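Local atomic coordinates of polyprenyl synthetase (Zymomonas mobilis subsp. mobilis, PDB entry 4KKM), a protein that probably catalyses chain elongation of prenyl diphosphates as a farnesyl/geranylgeranyl diphosphate synthase-type prenyltransferase that depends on divalent metal ions. Residues D39-E44 / A90-M95; C80-V85 / S299-E304; I170-D175 / G208-F213; R237-A242 / D292-H297. All coordinates share one frame; numbering follows the deposited sequence.

How the interactions relate
Helix 24-45 meets helix 87-109 in interaction 1, which closes the first loop of the chain. Interaction 2 starts inside that loop, at 80-85, and closes far later, at 299-304. The two therefore cross, and they touch where Ala90 packs on Cys80 and Val85. Interaction 3 joins the end of helix 158-172 to the start of helix 208-221. Interaction 4 joins helix 226-253 to helix 280-296. Both are nested in the long loop of interaction 2 and follow one another in series. Val93 packs on Phe213, linking interactions 1 and 3; Phe211 packs on Gly240, linking interactions 3 and 4. Together the contacts tie N-terminal, central and C-terminal helices into one bundle.

Interaction 1: D39-E44 / A90-M95; sequences DRLFAE and ALRVGM
Met95 reaches from helix 87-109 to Leu41 and Phe42 on helix 24-45. Its CG stands anti to the backbone N (chi1 174°), which carries the thioether out towards the other helix. Met95 CG lies over one face of the Phe42 ring, 3.9 Å from the ring centroid, in a CH-pi contact. SD lies over the face as well, with 4.2 Å between Met95 SD and the Phe42 ring centroid. The two side chains run past each other in opposite directions. The Met95 side chain bends at chi3 (55°). This places the methyl CE by Leu41 CB, while Met95 SD is 3.8 Å from Leu41 CB.

Leu41 points its two methyls at different partners. Leu41 CD1 packs on Leu91 CB at 3.7 Å, and the two leucines cross at about a right angle. Leu41 CD2 comes near the Arg92 guanidinium, 4.0 Å from Arg92 NH1. A water joins the polar atoms: it donates to Leu41 O at 2.7 Å and accepts from Arg92 NH1. Arg92 NH2 bonds Gln45, and Arg40 pairs with Glu88 and Asp37. The helix segments cross at -68°, with axes 10.0 Å apart. This is buried helix-helix packing with a Met-aromatic contact, within the all-helical prenyl synthase fold.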
loop_
_atom_site.group_PDB
_atom_site.type_symbol
_atom_site.label_atom_id
_atom_site.label_comp_id
_atom_site.label_asym_id
_atom_site.label_seq_id
_atom_site.Cartn_x
_atom_site.Cartn_y
_atom_site.Cartn_z
ATOM N N ASP B 39 15.979 -10.021 9.075
ATOM C CA ASP B 39 16.171 -9.080 10.190
ATOM C C ASP B 39 17.192 -7.989 9.857
ATOM O O ASP B 39 16.961 -6.805 10.130
ATOM C CB ASP B 39 16.584 -9.800 11.480
ATOM C CG ASP B 39 15.398 -10.360 12.248
ATOM O OD1 ASP B 39 14.239 -10.051 11.898
ATOM O OD2 ASP B 39 15.622 -11.106 13.221
ATOM N N ARG B 40 18.319 -8.392 9.279
ATOM C CA ARG B 40 19.333 -7.442 8.833
ATOM C C ARG B 40 18.762 -6.451 7.824
ATOM O O ARG B 40 18.991 -5.245 7.919
ATOM C CB ARG B 40 20.527 -8.167 8.204
ATOM C CG ARG B 40 21.393 -7.249 7.339
ATOM C CD ARG B 40 22.615 -7.953 6.763
ATOM N NE ARG B 40 22.257 -9.068 5.887
ATOM C CZ ARG B 40 21.970 -8.947 4.595
ATOM N NH1 ARG B 40 21.993 -7.756 4.013
ATOM N NH2 ARG B 40 21.657 -10.020 3.884
ATOM N N LEU B 41 18.020 -6.969 6.853
ATOM C CA LEU B 41 17.506 -6.140 5.771
ATOM C C LEU B 41 16.468 -5.118 6.257
ATOM O O LEU B 41 16.487 -3.957 5.841
ATOM C CB LEU B 41 16.948 -7.025 4.648
ATOM C CG LEU B 41 18.015 -7.817 3.887
ATOM C CD1 LEU B 41 17.383 -8.862 2.974
ATOM C CD2 LEU B 41 18.907 -6.877 3.092
ATOM N N PHE B 42 15.569 -5.547 7.138
ATOM C CA PHE B 42 14.574 -4.632 7.690
ATOM C C PHE B 42 15.244 -3.547 8.527
ATOM O O PHE B 42 14.872 -2.376 8.449
ATOM C CB PHE B 42 13.537 -5.378 8.537
ATOM C CG PHE B 42 12.300 -5.786 7.779
ATOM C CD1 PHE B 42 11.507 -4.837 7.154
ATOM C CD2 PHE B 42 11.925 -7.117 7.708
ATOM C CE1 PHE B 42 10.360 -5.212 6.468
ATOM C CE2 PHE B 42 10.781 -7.497 7.030
ATOM C CZ PHE B 42 10.000 -6.542 6.405
ATOM N N ALA B 43 16.237 -3.942 9.319
ATOM C CA ALA B 43 16.949 -3.004 10.183
ATOM C C ALA B 43 17.604 -1.909 9.354
ATOM O O ALA B 43 17.563 -0.736 9.719
ATOM C CB ALA B 43 17.999 -3.736 11.020
ATOM N N GLU B 44 18.194 -2.304 8.229
ATOM C CA GLU B 44 18.864 -1.372 7.333
ATOM C C GLU B 44 17.878 -0.479 6.586
ATOM O O GLU B 44 18.183 0.672 6.265
ATOM C CB GLU B 44 19.723 -2.145 6.331
ATOM C CG GLU B 44 20.494 -1.278 5.353
ATOM C CD GLU B 44 21.475 -2.081 4.516
ATOM O OE1 GLU B 44 21.167 -3.250 4.189
ATOM O OE2 GLU B 44 22.561 -1.548 4.197
ATOM N N ALA B 90 16.974 -11.811 -4.366
ATOM C CA ALA B 90 15.892 -12.690 -3.921
ATOM C C ALA B 90 15.459 -12.357 -2.494
ATOM O O ALA B 90 14.265 -12.271 -2.198
ATOM C CB ALA B 90 16.316 -14.157 -4.025
ATOM N N LEU B 91 16.435 -12.150 -1.615
ATOM C CA LEU B 91 16.138 -11.773 -0.237
ATOM C C LEU B 91 15.384 -10.443 -0.136
ATOM O O LEU B 91 14.502 -10.289 0.709
ATOM C CB LEU B 91 17.420 -11.721 0.599
ATOM C CG LEU B 91 17.976 -13.069 1.070
ATOM C CD1 LEU B 91 19.409 -12.907 1.572
ATOM C CD2 LEU B 91 17.076 -13.659 2.149
ATOM N N ARG B 92 15.728 -9.481 -0.988
ATOM C CA ARG B 92 15.044 -8.184 -0.970
ATOM C C ARG B 92 13.589 -8.309 -1.423
ATOM O O ARG B 92 12.703 -7.626 -0.905
ATOM C CB ARG B 92 15.779 -7.160 -1.843
ATOM C CG ARG B 92 17.175 -6.791 -1.343
ATOM C CD ARG B 92 17.654 -5.470 -1.938
ATOM N NE ARG B 92 16.774 -4.379 -1.530
ATOM C CZ ARG B 92 16.842 -3.753 -0.357
ATOM N NH1 ARG B 92 17.771 -4.088 0.531
ATOM N NH2 ARG B 92 15.978 -2.784 -0.075
ATOM N N VAL B 93 13.349 -9.173 -2.401
ATOM C CA VAL B 93 11.977 -9.477 -2.801
ATOM C C VAL B 93 11.271 -10.158 -1.631
ATOM O O VAL B 93 10.099 -9.896 -1.363
ATOM C CB VAL B 93 11.931 -10.360 -4.073
ATOM C CG1 VAL B 93 10.482 -10.815 -4.401
ATOM C CG2 VAL B 93 12.578 -9.624 -5.257
ATOM N N GLY B 94 11.999 -11.015 -0.923
ATOM C CA GLY B 94 11.486 -11.613 0.294
ATOM C C GLY B 94 11.094 -10.540 1.300
ATOM O O GLY B 94 10.025 -10.616 1.908
ATOM N N MET B 95 11.940 -9.529 1.476
ATOM C CA MET B 95 11.589 -8.437 2.389
ATOM C C MET B 95 10.301 -7.744 1.953
ATOM O O MET B 95 9.443 -7.436 2.781
ATOM C CB MET B 95 12.711 -7.402 2.524
ATOM C CG MET B 95 12.307 -6.187 3.369
ATOM S SD MET B 95 13.694 -5.167 3.925
ATOM C CE MET B 95 14.495 -4.796 2.363
HETATM O O HOH W 1 17.696 -3.138 3.529
#

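Interaction 2: C80-V85 / S299-E304; sequences CALFNV and SVFGSE
Ala81, Leu82 and Phe83 meet Phe301 and Glu304 where two loops come together at the surface. The first segment makes a type I beta turn from Cys80 to Phe83, closed by a backbone bond from Phe83 N to Cys80 O. The carbonyl oxygen Ala81 O is 4.1 Å from Glu304 CB.

Leu82 gives the largest share of the contact, and its two methyls part ways. Leu82 CD1 sits over one face of the Phe301 ring, 4.2 Å from the ring centroid, in a CH-pi contact. Val300 CG2 covers the opposite face, so the ring is sandwiched. Leu82 CD2 lies 3.5 Å from Glu304 O. The Leu82 carbonyl oxygen takes a bond from a water, which also gives a weak one to Glu304 OE2.

Phe83 comes last. Phe83 CE1 meets Phe301 CE1 obliquely at 3.8 Å, and the Phe83 ring is covered on one face by Leu82 CB.

Glu304 folds back on its own segment. With CG between the backbone N and the carbonyl carbon (chi1 66°) and a bend at chi2 (-82°), Glu304 OE2 accepts from Gly302 N at 2.8 Å, from above the carboxylate plane. An alanine here is likely to leave Gly302 N without this acceptor and to take away the packing of CG on Leu82 CD2. Leu82 and Phe83 also pack on Leu232 of helix 226-253. This is loop-to-loop packing at one end of the helical bundle of the prenyl synthase fold.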
loop_
_atom_site.group_PDB
_atom_site.type_symbol
_atom_site.label_atom_id
_atom_site.label_comp_id
_atom_site.label_asym_id
_atom_site.label_seq_id
_atom_site.Cartn_x
_atom_site.Cartn_y
_atom_site.Cartn_z
ATOM N N CYS B 80 13.597 -18.788 -6.069
ATOM C CA CYS B 80 14.681 -18.167 -6.831
ATOM C C CYS B 80 15.873 -19.112 -6.985
ATOM O O CYS B 80 16.594 -19.070 -7.987
ATOM C CB CYS B 80 15.115 -16.848 -6.193
ATOM S SG CYS B 80 13.910 -15.533 -6.400
ATOM N N ALA B 81 16.057 -19.978 -5.991
ATOM C CA ALA B 81 17.124 -20.973 -6.008
ATOM C C ALA B 81 17.001 -21.969 -7.165
ATOM O O ALA B 81 17.986 -22.596 -7.556
ATOM C CB ALA B 81 17.178 -21.713 -4.675
ATOM N N LEU B 82 15.795 -22.122 -7.709
ATOM C CA LEU B 82 15.582 -23.026 -8.842
ATOM C C LEU B 82 16.335 -22.548 -10.068
ATOM O O LEU B 82 16.729 -23.334 -10.924
ATOM C CB LEU B 82 14.098 -23.103 -9.209
ATOM C CG LEU B 82 13.123 -23.616 -8.157
ATOM C CD1 LEU B 82 11.678 -23.502 -8.652
ATOM C CD2 LEU B 82 13.475 -25.040 -7.841
ATOM N N PHE B 83 16.497 -21.237 -10.161
ATOM C CA PHE B 83 17.075 -20.624 -11.339
ATOM C C PHE B 83 18.352 -19.922 -10.894
ATOM O O PHE B 83 18.806 -20.137 -9.771
ATOM C CB PHE B 83 16.034 -19.688 -11.949
ATOM C CG PHE B 83 14.645 -20.290 -11.959
ATOM C CD1 PHE B 83 14.403 -21.464 -12.655
ATOM C CD2 PHE B 83 13.603 -19.713 -11.246
ATOM C CE1 PHE B 83 13.142 -22.047 -12.666
ATOM C CE2 PHE B 83 12.332 -20.291 -11.248
ATOM C CZ PHE B 83 12.105 -21.460 -11.958
ATOM N N ASN B 84 18.963 -19.113 -11.743
ATOM C CA ASN B 84 20.191 -18.468 -11.290
ATOM C C ASN B 84 19.950 -17.030 -10.883
ATOM O O ASN B 84 20.402 -16.100 -11.542
ATOM C CB ASN B 84 21.327 -18.578 -12.309
ATOM C CG ASN B 84 22.697 -18.613 -11.641
ATOM O OD1 ASN B 84 22.813 -18.963 -10.465
ATOM N ND2 ASN B 84 23.735 -18.252 -12.386
ATOM N N VAL B 85 19.218 -16.861 -9.788
ATOM C CA VAL B 85 18.880 -15.541 -9.296
ATOM C C VAL B 85 19.846 -15.114 -8.203
ATOM O O VAL B 85 20.157 -15.894 -7.303
ATOM C CB VAL B 85 17.441 -15.516 -8.755
ATOM C CG1 VAL B 85 17.086 -14.131 -8.246
ATOM C CG2 VAL B 85 16.481 -15.964 -9.847
ATOM N N SER B 299 8.060 -31.839 -10.430
ATOM C CA SER B 299 8.704 -33.034 -10.979
ATOM C C SER B 299 9.694 -32.732 -12.108
ATOM O O SER B 299 10.579 -33.538 -12.394
ATOM C CB SER B 299 7.659 -34.043 -11.455
ATOM O OG SER B 299 6.834 -33.472 -12.453
ATOM N N VAL B 300 9.552 -31.572 -12.740
ATOM C CA VAL B 300 10.437 -31.202 -13.839
ATOM C C VAL B 300 11.758 -30.597 -13.365
ATOM O O VAL B 300 12.653 -30.359 -14.170
ATOM C CB VAL B 300 9.754 -30.238 -14.834
ATOM C CG1 VAL B 300 8.551 -30.918 -15.493
ATOM C CG2 VAL B 300 9.355 -28.938 -14.139
ATOM N N PHE B 301 11.882 -30.353 -12.063
ATOM C CA PHE B 301 13.127 -29.819 -11.518
ATOM C C PHE B 301 13.957 -30.909 -10.852
ATOM O O PHE B 301 13.418 -31.890 -10.337
ATOM C CB PHE B 301 12.858 -28.703 -10.501
ATOM C CG PHE B 301 12.020 -27.581 -11.036
ATOM C CD1 PHE B 301 12.551 -26.667 -11.932
ATOM C CD2 PHE B 301 10.703 -27.433 -10.638
ATOM C CE1 PHE B 301 11.779 -25.631 -12.430
ATOM C CE2 PHE B 301 9.925 -26.396 -11.127
ATOM C CZ PHE B 301 10.465 -25.493 -12.025
ATOM N N GLY B 302 15.273 -30.717 -10.857
ATOM C CA GLY B 302 16.183 -31.603 -10.158
ATOM C C GLY B 302 16.260 -31.285 -8.675
ATOM O O GLY B 302 15.297 -30.801 -8.080
ATOM N N SER B 303 17.414 -31.549 -8.076
ATOM C CA SER B 303 17.587 -31.377 -6.637
ATOM C C SER B 303 17.471 -29.923 -6.183
ATOM O O SER B 303 17.287 -29.651 -4.994
ATOM C CB SER B 303 18.934 -31.949 -6.193
ATOM O OG SER B 303 19.999 -31.155 -6.681
ATOM N N GLU B 304 17.572 -28.986 -7.122
ATOM C CA GLU B 304 17.454 -27.569 -6.791
ATOM C C GLU B 304 16.080 -27.238 -6.194
ATOM O O GLU B 304 15.901 -26.197 -5.558
ATOM C CB GLU B 304 17.749 -26.687 -8.014
ATOM C CG GLU B 304 16.744 -26.805 -9.155
ATOM C CD GLU B 304 16.994 -28.000 -10.060
ATOM O OE1 GLU B 304 17.856 -28.843 -9.728
ATOM O OE2 GLU B 304 16.327 -28.090 -11.112
HETATM O O HOH W 2 15.907 -25.161 -12.720
#

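Interaction 3: I170-D175 / G208-F213; sequences IASGKD and GALFGF
Ala171 and Ala209 bring two helices of the prenyl synthase bundle close together, at the end of helix 158-172 and the start of helix 208-221. Ala171 CA and Ala209 CA are 4.9 Å apart, a spacing suited to such small side chains.

Ala171 has the most surface buried here. Its methyl points at the other helix and rests against backbone, with Ala171 CB 3.5 Å from Ala209 O. Ala171 CB also meets Phe213 CB at 4.2 Å, one turn further along helix 208-221. Ala209 answers in kind. Its methyl turns back to the first helix and packs on the carbonyl oxygen of Ala171. Each alanine thus sets its methyl against the carbonyl of the other.

Leu210 is the third main partner. Its CG stands anti to the carbonyl carbon, beside the backbone N (chi1 -61°), and the branch ends with CD2 near Ala171 O. Leu210 CD2 also comes within 4.3 Å of Ser172 OG. That hydroxyl is bonded to Leu168 O within its own helix. Leu210 packs further on Ile97 and Ile100 of helix 87-109, the helix that carries the calcium ligand Asp108. The side chains of Leu210 and Asp108 are still about 11 Å apart.

Gly173 is where the first helix leaves helical geometry. Beyond it, Lys174 NZ forms a salt bridge to Asp175 OD2, and Asp175 OD1 pairs with Arg53 of the second subunit. The closest approach across the two segments is between Ala171 O and Ala209 CB, at 3.3 Å.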
loop_
_atom_site.group_PDB
_atom_site.type_symbol
_atom_site.label_atom_id
_atom_site.label_comp_id
_atom_site.label_asym_id
_atom_site.label_seq_id
_atom_site.Cartn_x
_atom_site.Cartn_y
_atom_site.Cartn_z
ATOM N N ILE B 170 -1.782 -6.814 -7.163
ATOM C CA ILE B 170 -2.937 -7.685 -7.345
ATOM C C ILE B 170 -3.064 -8.655 -6.169
ATOM O O ILE B 170 -4.153 -8.834 -5.612
ATOM C CB ILE B 170 -2.837 -8.454 -8.671
ATOM C CG1 ILE B 170 -2.918 -7.473 -9.850
ATOM C CG2 ILE B 170 -3.927 -9.515 -8.759
ATOM C CD1 ILE B 170 -2.617 -8.116 -11.204
ATOM N N ALA B 171 -1.946 -9.250 -5.763
ATOM C CA ALA B 171 -1.957 -10.207 -4.651
ATOM C C ALA B 171 -2.309 -9.571 -3.303
ATOM O O ALA B 171 -2.724 -10.266 -2.368
ATOM C CB ALA B 171 -0.610 -10.914 -4.546
ATOM N N SER B 172 -2.129 -8.262 -3.198
ATOM C CA SER B 172 -2.279 -7.588 -1.910
ATOM C C SER B 172 -3.647 -6.936 -1.691
ATOM O O SER B 172 -4.055 -6.733 -0.548
ATOM C CB SER B 172 -1.163 -6.546 -1.716
ATOM O OG SER B 172 0.117 -7.171 -1.774
ATOM N N GLY B 173 -4.351 -6.616 -2.776
ATOM C CA GLY B 173 -5.519 -5.752 -2.694
ATOM C C GLY B 173 -6.858 -6.472 -2.662
ATOM O O GLY B 173 -6.967 -7.577 -2.146
ATOM N N LYS B 174 -7.874 -5.833 -3.234
ATOM C CA LYS B 174 -9.245 -6.351 -3.224
ATOM C C LYS B 174 -9.380 -7.705 -3.934
ATOM O O LYS B 174 -10.314 -8.463 -3.676
ATOM C CB LYS B 174 -10.179 -5.338 -3.890
ATOM C CG LYS B 174 -9.910 -5.153 -5.385
ATOM C CD LYS B 174 -10.795 -4.071 -5.996
ATOM C CE LYS B 174 -10.396 -3.755 -7.438
ATOM N NZ LYS B 174 -10.683 -4.915 -8.338
ATOM N N ASP B 175 -8.458 -7.990 -4.847
ATOM C CA ASP B 175 -8.460 -9.258 -5.576
ATOM C C ASP B 175 -7.398 -10.211 -5.034
ATOM O O ASP B 175 -7.031 -11.208 -5.673
ATOM C CB ASP B 175 -8.272 -9.009 -7.071
ATOM C CG ASP B 175 -9.409 -8.210 -7.658
ATOM O OD1 ASP B 175 -10.572 -8.612 -7.451
ATOM O OD2 ASP B 175 -9.153 -7.164 -8.286
ATOM N N GLY B 208 -3.564 -17.550 0.099
ATOM C CA GLY B 208 -3.108 -18.045 -1.192
ATOM C C GLY B 208 -2.479 -16.984 -2.084
ATOM O O GLY B 208 -1.539 -17.258 -2.831
ATOM N N ALA B 209 -2.998 -15.766 -2.015
ATOM C CA ALA B 209 -2.512 -14.688 -2.869
ATOM C C ALA B 209 -1.042 -14.353 -2.598
ATOM O O ALA B 209 -0.254 -14.212 -3.530
ATOM C CB ALA B 209 -3.372 -13.461 -2.709
ATOM N N LEU B 210 -0.668 -14.231 -1.326
ATOM C CA LEU B 210 0.732 -13.931 -1.012
ATOM C C LEU B 210 1.652 -15.108 -1.317
ATOM O O LEU B 210 2.782 -14.910 -1.762
ATOM C CB LEU B 210 0.922 -13.488 0.439
ATOM C CG LEU B 210 0.207 -12.223 0.940
ATOM C CD1 LEU B 210 0.945 -11.681 2.162
ATOM C CD2 LEU B 210 0.079 -11.141 -0.134
ATOM N N PHE B 211 1.182 -16.330 -1.058
ATOM C CA PHE B 211 1.961 -17.522 -1.394
ATOM C C PHE B 211 2.175 -17.577 -2.903
ATOM O O PHE B 211 3.280 -17.863 -3.376
ATOM C CB PHE B 211 1.252 -18.801 -0.921
ATOM C CG PHE B 211 1.232 -18.968 0.574
ATOM C CD1 PHE B 211 2.321 -18.586 1.339
ATOM C CD2 PHE B 211 0.122 -19.501 1.215
ATOM C CE1 PHE B 211 2.311 -18.731 2.718
ATOM C CE2 PHE B 211 0.103 -19.652 2.599
ATOM C CZ PHE B 211 1.203 -19.266 3.350
ATOM N N GLY B 212 1.108 -17.313 -3.652
ATOM C CA GLY B 212 1.196 -17.274 -5.104
ATOM C C GLY B 212 2.258 -16.288 -5.560
ATOM O O GLY B 212 3.041 -16.574 -6.468
ATOM N N PHE B 213 2.301 -15.127 -4.916
ATOM C CA PHE B 213 3.311 -14.133 -5.266
ATOM C C PHE B 213 4.725 -14.662 -5.042
ATOM O O PHE B 213 5.612 -14.442 -5.861
ATOM C CB PHE B 213 3.151 -12.839 -4.470
ATOM C CG PHE B 213 4.291 -11.884 -4.687
ATOM C CD1 PHE B 213 4.314 -11.065 -5.804
ATOM C CD2 PHE B 213 5.367 -11.853 -3.815
ATOM C CE1 PHE B 213 5.375 -10.199 -6.023
ATOM C CE2 PHE B 213 6.437 -11.007 -4.044
ATOM C CZ PHE B 213 6.437 -10.179 -5.144
#

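Interaction 4: R237-A242 / D292-H297; sequences RDIGLA and DQAIAH
This is a partly buried, nearly antiparallel helix pair that joins helix 226-253 to the C-terminal part of helix 280-296. The segments cross at -162°, and their axes come within 8.4 Å. The small Ala294 faces Asp238 here, where the CA atoms of Asp238 and Ala294 are 5.2 Å apart. Asp238 CB packs on Ala294 CB at 3.7 Å, and Ile239 CG2 reaches Ala294 CB at 3.6 Å. Ile239 also touches Ala312 of helix 306-314.

The polar part centres on the Asp238 carboxylate. His297 NE2 donates to Asp238 OD2 at 2.7 Å. The bond is bent, 139° at the hydrogen. OD2 lies near the imidazole plane, but the histidine meets it from above the carboxylate plane. Gln293 CB lies beside the same oxygen.

The other oxygen serves Arg237, its neighbour in sequence. Arg237 NE donates to Asp238 OD1 at 3.0 Å as part of a salt bridge, and NH2 adds a weak bond. A bend at chi3 (72°) folds the guanidinium back to this oxygen, which lies in the guanidinium plane. An alanine in place of Asp238 would probably leave His297 NE2 and the Arg237 guanidinium without the carboxylate they share and free to turn.

The carboxylate therefore takes the histidine on one oxygen and the arginine on the other. Its negative charge may offset the arginine and favour a protonated imidazole, although the nearby guanidinium would oppose that protonation.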
loop_
_atom_site.group_PDB
_atom_site.type_symbol
_atom_site.label_atom_id
_atom_site.label_comp_id
_atom_site.label_asym_id
_atom_site.label_seq_id
_atom_site.Cartn_x
_atom_site.Cartn_y
_atom_site.Cartn_z
ATOM N N ARG B 237 -0.644 -22.774 -4.820
ATOM C CA ARG B 237 -2.071 -22.985 -4.629
ATOM C C ARG B 237 -2.300 -24.191 -3.717
ATOM O O ARG B 237 -3.103 -24.143 -2.775
ATOM C CB ARG B 237 -2.739 -23.208 -5.985
ATOM C CG ARG B 237 -4.197 -23.645 -5.908
ATOM C CD ARG B 237 -4.643 -24.265 -7.231
ATOM N NE ARG B 237 -4.036 -25.581 -7.428
ATOM C CZ ARG B 237 -3.815 -26.139 -8.614
ATOM N NH1 ARG B 237 -4.154 -25.495 -9.725
ATOM N NH2 ARG B 237 -3.255 -27.343 -8.688
ATOM N N ASP B 238 -1.570 -25.267 -3.991
ATOM C CA ASP B 238 -1.740 -26.507 -3.235
ATOM C C ASP B 238 -1.216 -26.413 -1.804
ATOM O O ASP B 238 -1.907 -26.821 -0.880
ATOM C CB ASP B 238 -1.126 -27.705 -3.978
ATOM C CG ASP B 238 -1.894 -28.064 -5.239
ATOM O OD1 ASP B 238 -3.050 -27.610 -5.380
ATOM O OD2 ASP B 238 -1.340 -28.791 -6.090
ATOM N N ILE B 239 -0.014 -25.869 -1.602
ATOM C CA ILE B 239 0.478 -25.704 -0.230
ATOM C C ILE B 239 -0.342 -24.687 0.568
ATOM O O ILE B 239 -0.484 -24.819 1.781
ATOM C CB ILE B 239 1.984 -25.330 -0.133
ATOM C CG1 ILE B 239 2.265 -23.981 -0.803
ATOM C CG2 ILE B 239 2.850 -26.424 -0.715
ATOM C CD1 ILE B 239 3.476 -23.252 -0.232
ATOM N N GLY B 240 -0.880 -23.679 -0.107
ATOM C CA GLY B 240 -1.715 -22.696 0.568
ATOM C C GLY B 240 -2.993 -23.314 1.112
ATOM O O GLY B 240 -3.407 -23.032 2.236
ATOM N N LEU B 241 -3.631 -24.163 0.317
ATOM C CA LEU B 241 -4.834 -24.839 0.790
ATOM C C LEU B 241 -4.478 -25.816 1.909
ATOM O O LEU B 241 -5.164 -25.883 2.928
ATOM C CB LEU B 241 -5.562 -25.547 -0.358
ATOM C CG LEU B 241 -6.807 -26.355 0.029
ATOM C CD1 LEU B 241 -7.736 -25.508 0.881
ATOM C CD2 LEU B 241 -7.534 -26.858 -1.211
ATOM N N ALA B 242 -3.393 -26.566 1.726
ATOM C CA ALA B 242 -2.950 -27.515 2.745
ATOM C C ALA B 242 -2.630 -26.811 4.061
ATOM O O ALA B 242 -2.965 -27.309 5.135
ATOM C CB ALA B 242 -1.742 -28.295 2.260
ATOM N N ASP B 292 1.332 -33.895 -1.605
ATOM C CA ASP B 292 1.796 -34.712 -2.722
ATOM C C ASP B 292 1.579 -33.993 -4.053
ATOM O O ASP B 292 2.462 -33.972 -4.909
ATOM C CB ASP B 292 1.080 -36.066 -2.732
ATOM C CG ASP B 292 1.483 -36.948 -1.565
ATOM O OD1 ASP B 292 2.596 -36.757 -1.030
ATOM O OD2 ASP B 292 0.689 -37.834 -1.185
ATOM N N GLN B 293 0.397 -33.408 -4.217
ATOM C CA GLN B 293 0.069 -32.662 -5.425
ATOM C C GLN B 293 1.001 -31.468 -5.628
ATOM O O GLN B 293 1.463 -31.220 -6.742
ATOM C CB GLN B 293 -1.395 -32.209 -5.397
ATOM C CG GLN B 293 -2.381 -33.353 -5.608
ATOM C CD GLN B 293 -3.799 -32.987 -5.221
ATOM O OE1 GLN B 293 -4.186 -31.823 -5.263
ATOM N NE2 GLN B 293 -4.579 -33.987 -4.831
ATOM N N ALA B 294 1.277 -30.736 -4.551
ATOM C CA ALA B 294 2.182 -29.593 -4.616
ATOM C C ALA B 294 3.549 -30.030 -5.128
ATOM O O ALA B 294 4.133 -29.404 -6.020
ATOM C CB ALA B 294 2.306 -28.922 -3.234
ATOM N N ILE B 295 4.049 -31.125 -4.576
ATOM C CA ILE B 295 5.378 -31.602 -4.926
ATOM C C ILE B 295 5.435 -32.087 -6.377
ATOM O O ILE B 295 6.419 -31.845 -7.078
ATOM C CB ILE B 295 5.856 -32.683 -3.928
ATOM C CG1 ILE B 295 6.212 -32.023 -2.592
ATOM C CG2 ILE B 295 7.046 -33.463 -4.485
ATOM C CD1 ILE B 295 6.447 -33.004 -1.461
ATOM N N ALA B 296 4.361 -32.732 -6.833
ATOM C CA ALA B 296 4.300 -33.247 -8.200
ATOM C C ALA B 296 4.467 -32.151 -9.258
ATOM O O ALA B 296 4.984 -32.411 -10.343
ATOM C CB ALA B 296 3.007 -34.041 -8.432
ATOM N N HIS B 297 4.047 -30.926 -8.935
ATOM C CA HIS B 297 4.227 -29.798 -9.850
ATOM C C HIS B 297 5.709 -29.538 -10.117
ATOM O O HIS B 297 6.070 -28.968 -11.146
ATOM C CB HIS B 297 3.550 -28.522 -9.320
ATOM C CG HIS B 297 2.065 -28.641 -9.160
ATOM N ND1 HIS B 297 1.231 -29.031 -10.185
ATOM C CD2 HIS B 297 1.262 -28.415 -8.090
ATOM C CE1 HIS B 297 -0.018 -29.051 -9.754
ATOM N NE2 HIS B 297 -0.026 -28.678 -8.486
#